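PDB 4L8N: PDZ domain protein from Parabacteroides distasonis, which is of unknown function but binds magnesium and joins PDZ domains to a DUF4136 domain, which suggests a role in protein or peptide recognition. Local coordinates for residues L414-F417 with I421-S424; K28-S33 with Y289-Y294; F148-I153 with V163-I168; R215-F218 with M223-F226. One frame throughout, in Å; residues are numbered along the deposited sequence.

Contact 1: L414-F417 with I421-S424; sequences LYYF and INPS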
loop_
_atom_site.group_PDB
_atom_site.type_symbol
_atom_site.label_atom_id
_atom_site.label_comp_id
_atom_site.label_asym_id
_atom_site.label_seq_id
_atom_site.Cartn_x
_atom_site.Cartn_y
_atom_site.Cartn_z
ATOM N N LEU A 414 -0.240 -8.827 -45.036
ATOM C CA LEU A 414 -0.977 -8.587 -43.805
ATOM C C LEU A 414 -0.655 -7.220 -43.237
ATOM O O LEU A 414 -1.499 -6.651 -42.532
ATOM C CB LEU A 414 -0.653 -9.674 -42.766
ATOM C CG LEU A 414 -1.191 -11.080 -43.091
ATOM C CD1 LEU A 414 -0.436 -12.126 -42.321
ATOM C CD2 LEU A 414 -2.697 -11.186 -42.870
ATOM N N TYR A 415 0.549 -6.669 -43.571
ATOM C CA TYR A 415 0.978 -5.360 -43.077
ATOM C C TYR A 415 1.262 -4.375 -44.226
ATOM O O TYR A 415 2.007 -3.422 -44.045
ATOM C CB TYR A 415 2.193 -5.521 -42.139
ATOM C CG TYR A 415 1.852 -6.234 -40.846
ATOM C CD1 TYR A 415 0.993 -5.658 -39.912
ATOM C CD2 TYR A 415 2.307 -7.532 -40.598
ATOM C CE1 TYR A 415 0.653 -6.321 -38.731
ATOM C CE2 TYR A 415 1.962 -8.211 -39.426
ATOM C CZ TYR A 415 1.155 -7.588 -38.484
ATOM O OH TYR A 415 0.833 -8.208 -37.304
ATOM N N TYR A 416 0.579 -4.541 -45.370
ATOM C CA TYR A 416 0.768 -3.688 -46.545
ATOM C C TYR A 416 0.262 -2.252 -46.384
ATOM O O TYR A 416 0.543 -1.421 -47.256
ATOM C CB TYR A 416 0.153 -4.322 -47.785
ATOM C CG TYR A 416 1.223 -4.880 -48.679
ATOM C CD1 TYR A 416 2.325 -5.555 -48.145
ATOM C CD2 TYR A 416 1.199 -4.654 -50.051
ATOM C CE1 TYR A 416 3.357 -6.017 -48.958
ATOM C CE2 TYR A 416 2.249 -5.077 -50.873
ATOM C CZ TYR A 416 3.305 -5.794 -50.326
ATOM O OH TYR A 416 4.307 -6.272 -51.131
ATOM N N PHE A 417 -0.419 -1.948 -45.277
ATOM C CA PHE A 417 -0.919 -0.615 -44.988
ATOM C C PHE A 417 0.212 0.248 -44.338
ATOM O O PHE A 417 0.056 1.469 -44.192
ATOM C CB PHE A 417 -2.171 -0.710 -44.067
ATOM C CG PHE A 417 -1.904 -1.396 -42.740
ATOM C CD1 PHE A 417 -1.332 -0.698 -41.678
ATOM C CD2 PHE A 417 -2.168 -2.752 -42.573
ATOM C CE1 PHE A 417 -1.002 -1.353 -40.489
ATOM C CE2 PHE A 417 -1.860 -3.398 -41.372
ATOM C CZ PHE A 417 -1.282 -2.699 -40.341
ATOM N N ILE A 421 6.776 -1.492 -44.772
ATOM C CA ILE A 421 6.588 -2.773 -45.463
ATOM C C ILE A 421 6.264 -2.472 -46.941
ATOM O O ILE A 421 6.938 -2.991 -47.821
ATOM C CB ILE A 421 5.513 -3.726 -44.808
ATOM C CG1 ILE A 421 5.793 -4.030 -43.325
ATOM C CG2 ILE A 421 5.327 -5.007 -45.613
ATOM C CD1 ILE A 421 7.076 -4.819 -42.978
ATOM N N ASN A 422 5.230 -1.640 -47.190
ATOM C CA ASN A 422 4.772 -1.267 -48.521
ATOM C C ASN A 422 4.881 0.252 -48.732
ATOM O O ASN A 422 3.941 1.001 -48.400
ATOM C CB ASN A 422 3.347 -1.755 -48.770
ATOM C CG ASN A 422 2.817 -1.447 -50.151
ATOM O OD1 ASN A 422 3.563 -1.392 -51.134
ATOM N ND2 ASN A 422 1.510 -1.229 -50.254
ATOM N N PRO A 423 6.016 0.716 -49.318
ATOM C CA PRO A 423 6.189 2.167 -49.539
ATOM C C PRO A 423 5.192 2.724 -50.566
ATOM O O PRO A 423 4.598 3.765 -50.283
ATOM C CB PRO A 423 7.642 2.299 -49.986
ATOM C CG PRO A 423 8.009 0.965 -50.499
ATOM C CD PRO A 423 7.190 -0.052 -49.784
ATOM N N SER A 424 4.903 1.989 -51.674
ATOM C CA SER A 424 3.918 2.390 -52.696
ATOM C C SER A 424 2.568 2.783 -52.049
ATOM O O SER A 424 2.183 2.209 -51.023
ATOM C CB SER A 424 3.726 1.284 -53.734
ATOM O OG SER A 424 2.870 0.242 -53.295
#

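Contact 2: K28-S33 with Y289-Y294; sequences KPVIKS and YPYTKY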
loop_
_atom_site.group_PDB
_atom_site.type_symbol
_atom_site.label_atom_id
_atom_site.label_comp_id
_atom_site.label_asym_id
_atom_site.label_seq_id
_atom_site.Cartn_x
_atom_site.Cartn_y
_atom_site.Cartn_z
ATOM N N LYS A 28 -21.504 -17.990 -10.657
ATOM C CA LYS A 28 -22.120 -17.908 -11.988
ATOM C C LYS A 28 -21.058 -17.474 -12.979
ATOM O O LYS A 28 -20.106 -16.827 -12.541
ATOM C CB LYS A 28 -23.289 -16.900 -11.988
ATOM C CG LYS A 28 -24.455 -17.269 -11.086
ATOM C CD LYS A 28 -25.470 -16.157 -11.064
ATOM C CE LYS A 28 -26.611 -16.435 -10.127
ATOM N NZ LYS A 28 -27.416 -15.209 -9.890
ATOM N N PRO A 29 -21.159 -17.763 -14.300
ATOM C CA PRO A 29 -20.140 -17.239 -15.225
ATOM C C PRO A 29 -20.266 -15.717 -15.401
ATOM O O PRO A 29 -21.373 -15.205 -15.567
ATOM C CB PRO A 29 -20.416 -17.987 -16.543
ATOM C CG PRO A 29 -21.487 -18.984 -16.246
ATOM C CD PRO A 29 -22.206 -18.509 -15.028
ATOM N N VAL A 30 -19.136 -14.996 -15.312
ATOM C CA VAL A 30 -19.034 -13.543 -15.488
ATOM C C VAL A 30 -18.068 -13.323 -16.640
ATOM O O VAL A 30 -16.926 -13.785 -16.572
ATOM C CB VAL A 30 -18.604 -12.755 -14.197
ATOM C CG1 VAL A 30 -18.223 -11.304 -14.517
ATOM C CG2 VAL A 30 -19.693 -12.797 -13.128
ATOM N N ILE A 31 -18.521 -12.609 -17.679
ATOM C CA ILE A 31 -17.748 -12.320 -18.882
ATOM C C ILE A 31 -16.637 -11.326 -18.574
ATOM O O ILE A 31 -16.921 -10.236 -18.093
ATOM C CB ILE A 31 -18.679 -11.790 -20.007
ATOM C CG1 ILE A 31 -19.997 -12.578 -20.139
ATOM C CG2 ILE A 31 -17.947 -11.553 -21.312
ATOM C CD1 ILE A 31 -19.973 -13.861 -20.709
ATOM N N LYS A 32 -15.386 -11.682 -18.933
ATOM C CA LYS A 32 -14.184 -10.878 -18.723
ATOM C C LYS A 32 -13.779 -10.075 -19.968
ATOM O O LYS A 32 -13.241 -8.959 -19.847
ATOM C CB LYS A 32 -13.009 -11.786 -18.344
ATOM C CG LYS A 32 -13.064 -12.375 -16.945
ATOM C CD LYS A 32 -11.707 -12.958 -16.557
ATOM C CE LYS A 32 -11.298 -14.179 -17.355
ATOM N NZ LYS A 32 -9.848 -14.453 -17.196
ATOM N N SER A 33 -13.916 -10.688 -21.151
ATOM C CA SER A 33 -13.534 -10.040 -22.398
ATOM C C SER A 33 -14.310 -10.615 -23.547
ATOM O O SER A 33 -14.652 -11.789 -23.532
ATOM C CB SER A 33 -12.034 -10.182 -22.661
ATOM O OG SER A 33 -11.766 -11.457 -23.220
ATOM N N TYR A 289 -15.604 -2.231 -11.093
ATOM C CA TYR A 289 -16.982 -1.992 -10.662
ATOM C C TYR A 289 -17.930 -2.504 -11.759
ATOM O O TYR A 289 -17.847 -2.005 -12.887
ATOM C CB TYR A 289 -17.290 -0.521 -10.292
ATOM C CG TYR A 289 -18.631 -0.438 -9.593
ATOM C CD1 TYR A 289 -18.763 -0.811 -8.254
ATOM C CD2 TYR A 289 -19.804 -0.175 -10.313
ATOM C CE1 TYR A 289 -20.014 -0.846 -7.628
ATOM C CE2 TYR A 289 -21.062 -0.216 -9.695
ATOM C CZ TYR A 289 -21.158 -0.543 -8.349
ATOM O OH TYR A 289 -22.383 -0.585 -7.715
ATOM N N PRO A 290 -18.813 -3.508 -11.515
ATOM C CA PRO A 290 -19.125 -4.194 -10.251
ATOM C C PRO A 290 -18.320 -5.468 -9.957
ATOM O O PRO A 290 -18.503 -6.063 -8.895
ATOM C CB PRO A 290 -20.598 -4.551 -10.446
ATOM C CG PRO A 290 -20.722 -4.815 -11.906
ATOM C CD PRO A 290 -19.708 -3.969 -12.596
ATOM N N TYR A 291 -17.443 -5.897 -10.881
ATOM C CA TYR A 291 -16.714 -7.137 -10.691
ATOM C C TYR A 291 -15.286 -6.884 -10.195
ATOM O O TYR A 291 -14.399 -6.560 -10.977
ATOM C CB TYR A 291 -16.737 -7.954 -11.987
ATOM C CG TYR A 291 -16.119 -9.331 -11.867
ATOM C CD1 TYR A 291 -16.528 -10.218 -10.876
ATOM C CD2 TYR A 291 -15.159 -9.766 -12.779
ATOM C CE1 TYR A 291 -15.968 -11.488 -10.768
ATOM C CE2 TYR A 291 -14.597 -11.037 -12.686
ATOM C CZ TYR A 291 -15.005 -11.898 -11.681
ATOM O OH TYR A 291 -14.459 -13.160 -11.609
ATOM N N THR A 292 -15.096 -7.040 -8.870
ATOM C CA THR A 292 -13.841 -6.888 -8.148
ATOM C C THR A 292 -13.242 -8.265 -7.845
ATOM O O THR A 292 -13.857 -9.060 -7.127
ATOM C CB THR A 292 -14.076 -6.079 -6.843
ATOM O OG1 THR A 292 -14.589 -4.781 -7.145
ATOM C CG2 THR A 292 -12.820 -5.918 -6.008
ATOM N N LYS A 293 -12.038 -8.547 -8.383
ATOM C CA LYS A 293 -11.347 -9.787 -8.054
ATOM C C LYS A 293 -9.935 -9.512 -7.452
ATOM O O LYS A 293 -9.412 -10.383 -6.764
ATOM C CB LYS A 293 -11.324 -10.818 -9.195
ATOM C CG LYS A 293 -10.738 -10.428 -10.536
ATOM C CD LYS A 293 -10.577 -11.702 -11.390
ATOM C CE LYS A 293 -10.291 -11.410 -12.846
ATOM N NZ LYS A 293 -9.701 -12.590 -13.542
ATOM N N TYR A 294 -9.381 -8.295 -7.605
ATOM C CA TYR A 294 -8.078 -7.896 -7.029
ATOM C C TYR A 294 -8.236 -6.776 -6.020
ATOM O O TYR A 294 -8.652 -5.679 -6.378
ATOM C CB TYR A 294 -7.082 -7.464 -8.117
ATOM C CG TYR A 294 -6.765 -8.599 -9.057
ATOM C CD1 TYR A 294 -5.907 -9.625 -8.673
ATOM C CD2 TYR A 294 -7.404 -8.710 -10.287
ATOM C CE1 TYR A 294 -5.671 -10.716 -9.502
ATOM C CE2 TYR A 294 -7.164 -9.791 -11.129
ATOM C CZ TYR A 294 -6.290 -10.788 -10.734
ATOM O OH TYR A 294 -6.039 -11.863 -11.549
#

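Contact 3: F148-I153 with V163-I168; sequences FAFSTI and VINECI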
loop_
_atom_site.group_PDB
_atom_site.type_symbol
_atom_site.label_atom_id
_atom_site.label_comp_id
_atom_site.label_asym_id
_atom_site.label_seq_id
_atom_site.Cartn_x
_atom_site.Cartn_y
_atom_site.Cartn_z
ATOM N N PHE A 148 -27.220 6.989 -9.838
ATOM C CA PHE A 148 -26.210 7.680 -9.070
ATOM C C PHE A 148 -26.304 9.189 -9.225
ATOM O O PHE A 148 -26.994 9.710 -10.093
ATOM C CB PHE A 148 -24.809 7.186 -9.481
ATOM C CG PHE A 148 -24.377 7.571 -10.878
ATOM C CD1 PHE A 148 -24.857 6.880 -11.990
ATOM C CD2 PHE A 148 -23.457 8.592 -11.081
ATOM C CE1 PHE A 148 -24.485 7.252 -13.275
ATOM C CE2 PHE A 148 -23.076 8.956 -12.365
ATOM C CZ PHE A 148 -23.579 8.275 -13.453
ATOM N N ALA A 149 -25.599 9.882 -8.345
ATOM C CA ALA A 149 -25.424 11.324 -8.319
ATOM C C ALA A 149 -24.113 11.597 -7.607
ATOM O O ALA A 149 -23.621 10.731 -6.880
ATOM C CB ALA A 149 -26.592 12.009 -7.626
ATOM N N PHE A 150 -23.518 12.755 -7.856
ATOM C CA PHE A 150 -22.261 13.097 -7.212
ATOM C C PHE A 150 -22.517 13.862 -5.949
ATOM O O PHE A 150 -23.518 14.568 -5.854
ATOM C CB PHE A 150 -21.364 13.891 -8.166
ATOM C CG PHE A 150 -20.962 13.026 -9.334
ATOM C CD1 PHE A 150 -19.906 12.124 -9.221
ATOM C CD2 PHE A 150 -21.692 13.045 -10.515
ATOM C CE1 PHE A 150 -19.562 11.290 -10.286
ATOM C CE2 PHE A 150 -21.367 12.187 -11.569
ATOM C CZ PHE A 150 -20.293 11.325 -11.454
ATOM N N SER A 151 -21.631 13.704 -4.954
ATOM C CA SER A 151 -21.761 14.448 -3.712
ATOM C C SER A 151 -21.329 15.914 -3.969
ATOM O O SER A 151 -20.636 16.190 -4.963
ATOM C CB SER A 151 -20.986 13.780 -2.574
ATOM O OG SER A 151 -19.574 13.809 -2.687
ATOM N N THR A 152 -21.841 16.852 -3.136
ATOM C CA THR A 152 -21.604 18.310 -3.178
ATOM C C THR A 152 -20.140 18.654 -3.516
ATOM O O THR A 152 -19.197 18.123 -2.909
ATOM C CB THR A 152 -22.005 18.944 -1.829
ATOM O OG1 THR A 152 -23.202 18.324 -1.337
ATOM C CG2 THR A 152 -22.172 20.460 -1.915
ATOM N N ILE A 153 -19.971 19.551 -4.485
ATOM C CA ILE A 153 -18.652 19.951 -4.951
ATOM C C ILE A 153 -18.013 20.969 -3.972
ATOM O O ILE A 153 -18.680 21.916 -3.540
ATOM C CB ILE A 153 -18.760 20.465 -6.429
ATOM C CG1 ILE A 153 -18.694 19.260 -7.406
ATOM C CG2 ILE A 153 -17.687 21.529 -6.787
ATOM C CD1 ILE A 153 -19.207 19.496 -8.834
ATOM N N VAL A 163 -13.954 17.780 -13.517
ATOM C CA VAL A 163 -13.235 16.907 -14.464
ATOM C C VAL A 163 -13.356 15.464 -13.991
ATOM O O VAL A 163 -13.793 14.612 -14.768
ATOM C CB VAL A 163 -11.756 17.335 -14.672
ATOM C CG1 VAL A 163 -10.983 16.308 -15.509
ATOM C CG2 VAL A 163 -11.681 18.716 -15.314
ATOM N N ILE A 164 -13.009 15.209 -12.715
ATOM C CA ILE A 164 -13.094 13.903 -12.057
ATOM C C ILE A 164 -14.510 13.301 -12.240
ATOM O O ILE A 164 -14.640 12.223 -12.806
ATOM C CB ILE A 164 -12.705 14.006 -10.542
ATOM C CG1 ILE A 164 -11.244 14.475 -10.345
ATOM C CG2 ILE A 164 -12.946 12.668 -9.826
ATOM C CD1 ILE A 164 -10.862 14.814 -8.861
ATOM N N ASN A 165 -15.553 14.017 -11.809
ATOM C CA ASN A 165 -16.943 13.562 -11.883
ATOM C C ASN A 165 -17.422 13.304 -13.330
ATOM O O ASN A 165 -18.203 12.384 -13.551
ATOM C CB ASN A 165 -17.860 14.551 -11.171
ATOM C CG ASN A 165 -17.666 14.633 -9.670
ATOM O OD1 ASN A 165 -17.016 13.790 -9.032
ATOM N ND2 ASN A 165 -18.307 15.607 -9.057
ATOM N N GLU A 166 -16.933 14.074 -14.302
ATOM C CA GLU A 166 -17.260 13.873 -15.716
ATOM C C GLU A 166 -16.673 12.538 -16.209
ATOM O O GLU A 166 -17.335 11.852 -16.986
ATOM C CB GLU A 166 -16.741 15.034 -16.570
ATOM C CG GLU A 166 -17.754 16.146 -16.773
ATOM C CD GLU A 166 -17.252 17.373 -17.518
ATOM O OE1 GLU A 166 -16.453 17.222 -18.474
ATOM O OE2 GLU A 166 -17.682 18.492 -17.154
ATOM N N CYS A 167 -15.451 12.165 -15.733
ATOM C CA CYS A 167 -14.787 10.900 -16.067
ATOM C C CYS A 167 -15.565 9.728 -15.477
ATOM O O CYS A 167 -15.818 8.743 -16.187
ATOM C CB CYS A 167 -13.336 10.886 -15.582
ATOM S SG CYS A 167 -12.259 12.097 -16.388
ATOM N N ILE A 168 -15.930 9.827 -14.176
ATOM C CA ILE A 168 -16.687 8.788 -13.481
ATOM C C ILE A 168 -18.066 8.658 -14.115
ATOM O O ILE A 168 -18.512 7.526 -14.349
ATOM C CB ILE A 168 -16.781 9.019 -11.952
ATOM C CG1 ILE A 168 -15.387 9.221 -11.341
ATOM C CG2 ILE A 168 -17.527 7.843 -11.252
ATOM C CD1 ILE A 168 -15.423 9.968 -10.081
HETATM O O HOH W 1 -18.413 15.609 -6.319
#

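Contact 4: R215-F218 with M223-F226; sequences RYNF and MEKF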
loop_
_atom_site.group_PDB
_atom_site.type_symbol
_atom_site.label_atom_id
_atom_site.label_comp_id
_atom_site.label_asym_id
_atom_site.label_seq_id
_atom_site.Cartn_x
_atom_site.Cartn_y
_atom_site.Cartn_z
ATOM N N ARG A 215 10.486 -3.750 15.095
ATOM C CA ARG A 215 9.202 -3.319 15.638
ATOM C C ARG A 215 9.222 -3.524 17.131
ATOM O O ARG A 215 10.014 -4.334 17.628
ATOM C CB ARG A 215 8.014 -4.053 14.994
ATOM C CG ARG A 215 8.021 -3.978 13.493
ATOM C CD ARG A 215 6.693 -3.669 12.897
ATOM N NE ARG A 215 6.897 -3.439 11.475
ATOM C CZ ARG A 215 6.192 -4.017 10.528
ATOM N NH1 ARG A 215 5.194 -4.825 10.839
ATOM N NH2 ARG A 215 6.468 -3.786 9.255
ATOM N N TYR A 216 8.342 -2.819 17.852
ATOM C CA TYR A 216 8.293 -2.987 19.284
ATOM C C TYR A 216 7.266 -4.074 19.624
ATOM O O TYR A 216 6.160 -4.102 19.075
ATOM C CB TYR A 216 7.995 -1.669 19.986
ATOM C CG TYR A 216 8.182 -1.761 21.480
ATOM C CD1 TYR A 216 9.442 -1.686 22.045
ATOM C CD2 TYR A 216 7.089 -1.904 22.334
ATOM C CE1 TYR A 216 9.622 -1.768 23.423
ATOM C CE2 TYR A 216 7.259 -2.012 23.714
ATOM C CZ TYR A 216 8.527 -1.919 24.256
ATOM O OH TYR A 216 8.711 -1.951 25.621
ATOM N N ASN A 217 7.659 -4.979 20.509
ATOM C CA ASN A 217 6.824 -6.090 20.910
ATOM C C ASN A 217 6.456 -5.901 22.389
ATOM O O ASN A 217 7.293 -6.150 23.271
ATOM C CB ASN A 217 7.581 -7.410 20.639
ATOM C CG ASN A 217 6.852 -8.691 20.959
ATOM O OD1 ASN A 217 7.429 -9.771 20.866
ATOM N ND2 ASN A 217 5.587 -8.624 21.350
ATOM N N PHE A 218 5.199 -5.446 22.650
ATOM C CA PHE A 218 4.691 -5.145 24.002
ATOM C C PHE A 218 4.699 -6.380 24.896
ATOM O O PHE A 218 5.036 -6.255 26.082
ATOM C CB PHE A 218 3.296 -4.507 23.967
ATOM C CG PHE A 218 3.238 -3.021 23.645
ATOM C CD1 PHE A 218 3.447 -2.062 24.641
ATOM C CD2 PHE A 218 2.931 -2.578 22.359
ATOM C CE1 PHE A 218 3.358 -0.686 24.348
ATOM C CE2 PHE A 218 2.847 -1.201 22.068
ATOM C CZ PHE A 218 3.053 -0.263 23.067
HETATM N N MSE A 223 12.301 -4.057 21.456
HETATM C CA MSE A 223 12.362 -3.992 19.985
HETATM C C MSE A 223 12.817 -5.363 19.487
HETATM O O MSE A 223 13.621 -6.016 20.156
HETATM C CB MSE A 223 13.358 -2.909 19.488
HETATM C CG MSE A 223 12.920 -1.478 19.727
HETATM SE SE MSE A 223 11.526 -0.933 18.571
HETATM C CE MSE A 223 12.375 -0.739 16.997
ATOM N N GLU A 224 12.315 -5.808 18.342
ATOM C CA GLU A 224 12.692 -7.112 17.799
ATOM C C GLU A 224 12.826 -7.040 16.308
ATOM O O GLU A 224 12.199 -6.188 15.674
ATOM C CB GLU A 224 11.636 -8.182 18.154
ATOM C CG GLU A 224 11.645 -8.649 19.598
ATOM C CD GLU A 224 10.553 -9.628 20.000
ATOM O OE1 GLU A 224 9.798 -10.085 19.111
ATOM O OE2 GLU A 224 10.483 -9.967 21.205
ATOM N N LYS A 225 13.646 -7.944 15.744
ATOM C CA LYS A 225 13.781 -8.111 14.305
ATOM C C LYS A 225 12.583 -8.931 13.865
ATOM O O LYS A 225 12.139 -9.832 14.590
ATOM C CB LYS A 225 15.119 -8.795 13.935
ATOM C CG LYS A 225 15.462 -8.731 12.448
ATOM C CD LYS A 225 16.629 -9.642 12.078
ATOM C CE LYS A 225 16.617 -10.049 10.619
ATOM N NZ LYS A 225 17.134 -8.980 9.726
ATOM N N PHE A 226 12.009 -8.574 12.728
ATOM C CA PHE A 226 10.863 -9.296 12.201
ATOM C C PHE A 226 11.182 -9.734 10.790
ATOM O O PHE A 226 11.880 -8.998 10.087
ATOM C CB PHE A 226 9.564 -8.451 12.282
ATOM C CG PHE A 226 8.961 -8.454 13.672
ATOM C CD1 PHE A 226 9.394 -7.553 14.638
ATOM C CD2 PHE A 226 7.997 -9.389 14.028
ATOM C CE1 PHE A 226 8.873 -7.587 15.930
ATOM C CE2 PHE A 226 7.479 -9.423 15.327
ATOM C CZ PHE A 226 7.929 -8.529 16.269
#

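Contact 1: L414-F417 with I421-S424
Ile-421 leans against the first of two successive tyrosines. Its CB lies 3.6 Å from the backbone O of Tyr-415, and its CG1 reaches the CB of that residue. The other branch, CG2, comes obliquely to the Tyr-416 ring, 4.0 Å from CD1. Asn-422 follows and meets Tyr-416 in three ways. Its CB sits over the ring face, 3.8 Å from the centroid and 13° off the normal, a CH-pi contact. The amide lies almost flat on the same ring, the two planes 20° apart. With CG anti to the backbone N (chi1 -178°), the side chain carries the amide over the ring and ND2 to that residue's own carbonyl. ND2 donates to Tyr-416 O at 3.2 Å, in the carbonyl plane and on a lone pair. This bond ties back the irregular chain between helix 395-402 and strand 429-435. The same ND2 also donates to the backbone O of Asn-426, so the amide links two parts of this loop and its rotation is fixed. The ring that it covers is held at its far end by a hydrogen bond from Tyr-416 OH to Gln-403, while Tyr-415 OH bonds to Ala-111 O. Two residues on from Asn-422, Ser-424 OG donates to Asn-422 OD1 at 2.8 Å, tilted from the carbonyl plane.

Contact 2: K28-S33 with Y289-Y294
Val-30 sets one methyl on the face of the Tyr-291 ring. CG1 lies 3.9 Å from the ring centroid and only 12° off the normal, a CH-pi contact over the centre of the ring. The nearest ring atom to this CG1 is Tyr-291 CD2, at 3.8 Å. The two side chains approach at a slant, and a single methyl does all the touching. That methyl is anti to the backbone N of Val-30 (chi1 168°), which directs it across to the ring. The Tyr-291 hydroxyl is held by a hydrogen bond to Asp-17, on strand 8-18. Val-30 belongs to strand 29-34, an outer strand of the N-terminal PDZ sheet. Tyr-291 lies in the loop between helix 274-285 and strand 298-309, after a cis peptide bond before Pro-290. The contact therefore joins the edge of the PDZ sheet to a loop more than 250 residues later. Further along, Lys-32 and Lys-293 cross at about a right angle. The Lys-32 chain is bent at its third torsion, and its CD comes 3.6 Å from Lys-293 NZ. The two ammonium nitrogens, Lys-32 NZ and Lys-293 NZ, are 4.1 Å apart. Asp-17 forms a salt bridge with Lys-293 NZ and probably offsets the two like charges; the OD2 that does so is also the partner of Tyr-291 OH. Lys-293 NZ donates as well to the backbone O of Lys-457, at the C-terminus.

Contact 3: F148-I153 with V163-I168
Strand 147-150, helix 158-175 and strand 178-179 form a beta-alpha-beta unit in the DUF4136 region, and here the first strand packs against the helix. The central pair is Phe-150 and Asn-165. Asn-165 CB stands over the centre of the Phe-150 ring, 3.7 Å from the centroid and 12° off the normal, a CH-pi contact. The amide of Asn-165 is stacked on the ring as well, with the planes 20° apart. The two side chains run past each other in opposite directions, so that the amide reaches back toward the root of the phenylalanine. Asn-165 ND2 lies 3.6 Å from Phe-150 CB, while OD1 is close to CD1. The ring takes up this position with CG beside the backbone N, opposite the carbonyl carbon (chi1 -65°). Asn-165 O stands over the same face at the far end of the ring, 3.1 Å from Phe-150 CZ. Ile-168, one turn further along the helix, meets the ring at its edge, with CB 4.0 Å from Phe-150 CE1. Phe-150 also touches Ile-188 of the neighbouring strand 186-196. Ile-153, in the loop after the strand, lies alongside the amide, its CD1 4.0 Å from Asn-165 ND2. No direct hydrogen bond joins the two segments. A water does so instead: it donates to Ser-151 O at 2.7 Å and accepts from Asn-165 ND2, also at 2.7 Å.

Contact 4: R215-F218 with M223-F226
Arg-215 and Glu-224 form an antiparallel hydrogen-bonded pair in the hairpin of strands 211-217 and 222-226. Arg-215 N donates to Glu-224 O at 3.0 Å, and Glu-224 N donates to Arg-215 O at 2.8 Å. Next to them, Tyr-216 and Met-223, a selenomethionine, form the non-hydrogen-bonded pair. The Met-223 chain folds back on itself at its second and third torsions (both -73°). This brings SE to Tyr-216 CB at 3.9 Å and to the ring edge, a Met-aromatic contact. On the face that carries Arg-215 and Glu-224, Arg-215 CB packs obliquely on Phe-226, 3.8 Å from CE1. The arginine chain bends at its second torsion (-135°) and carries the guanidinium away from the hairpin. There it forms a salt bridge with Glu-266 and a hydrogen bond with His-281, both of the second subunit. Phe-226 also packs on Tyr-272 of that subunit. The Glu-224 chain, extended beyond CG, ends near Asn-217 CB. Backbone bonds and apolar contacts hold the hairpin together, while the guanidinium of Arg-215 is paired with Glu-266 of the second subunit, so the hairpin is part of the interface between the two chains.

In the fold
Contacts 1 and 4 are largely buried, and contacts 2 and 3 partly so. The centre of contact 4 is about 45 Å from the centre of the chain, and part of its burial is owed to the second subunit. The centre of contact 2 is about 14 Å from the centre of the chain. No two contacts share a helix, strand or loop. Contacts 3 and 4 both lie in the DUF4136 region and are nested in the long loop closed by contact 2, yet their centres are about 45 Å apart. Contact 4 alone has paired strand backbones. Contacts 1 and 3 each lay an asparagine on an aromatic ring, but one adds a direct hydrogen bond and the other a water. Contact 2 joins a methyl-on-ring contact to a pair of lysines.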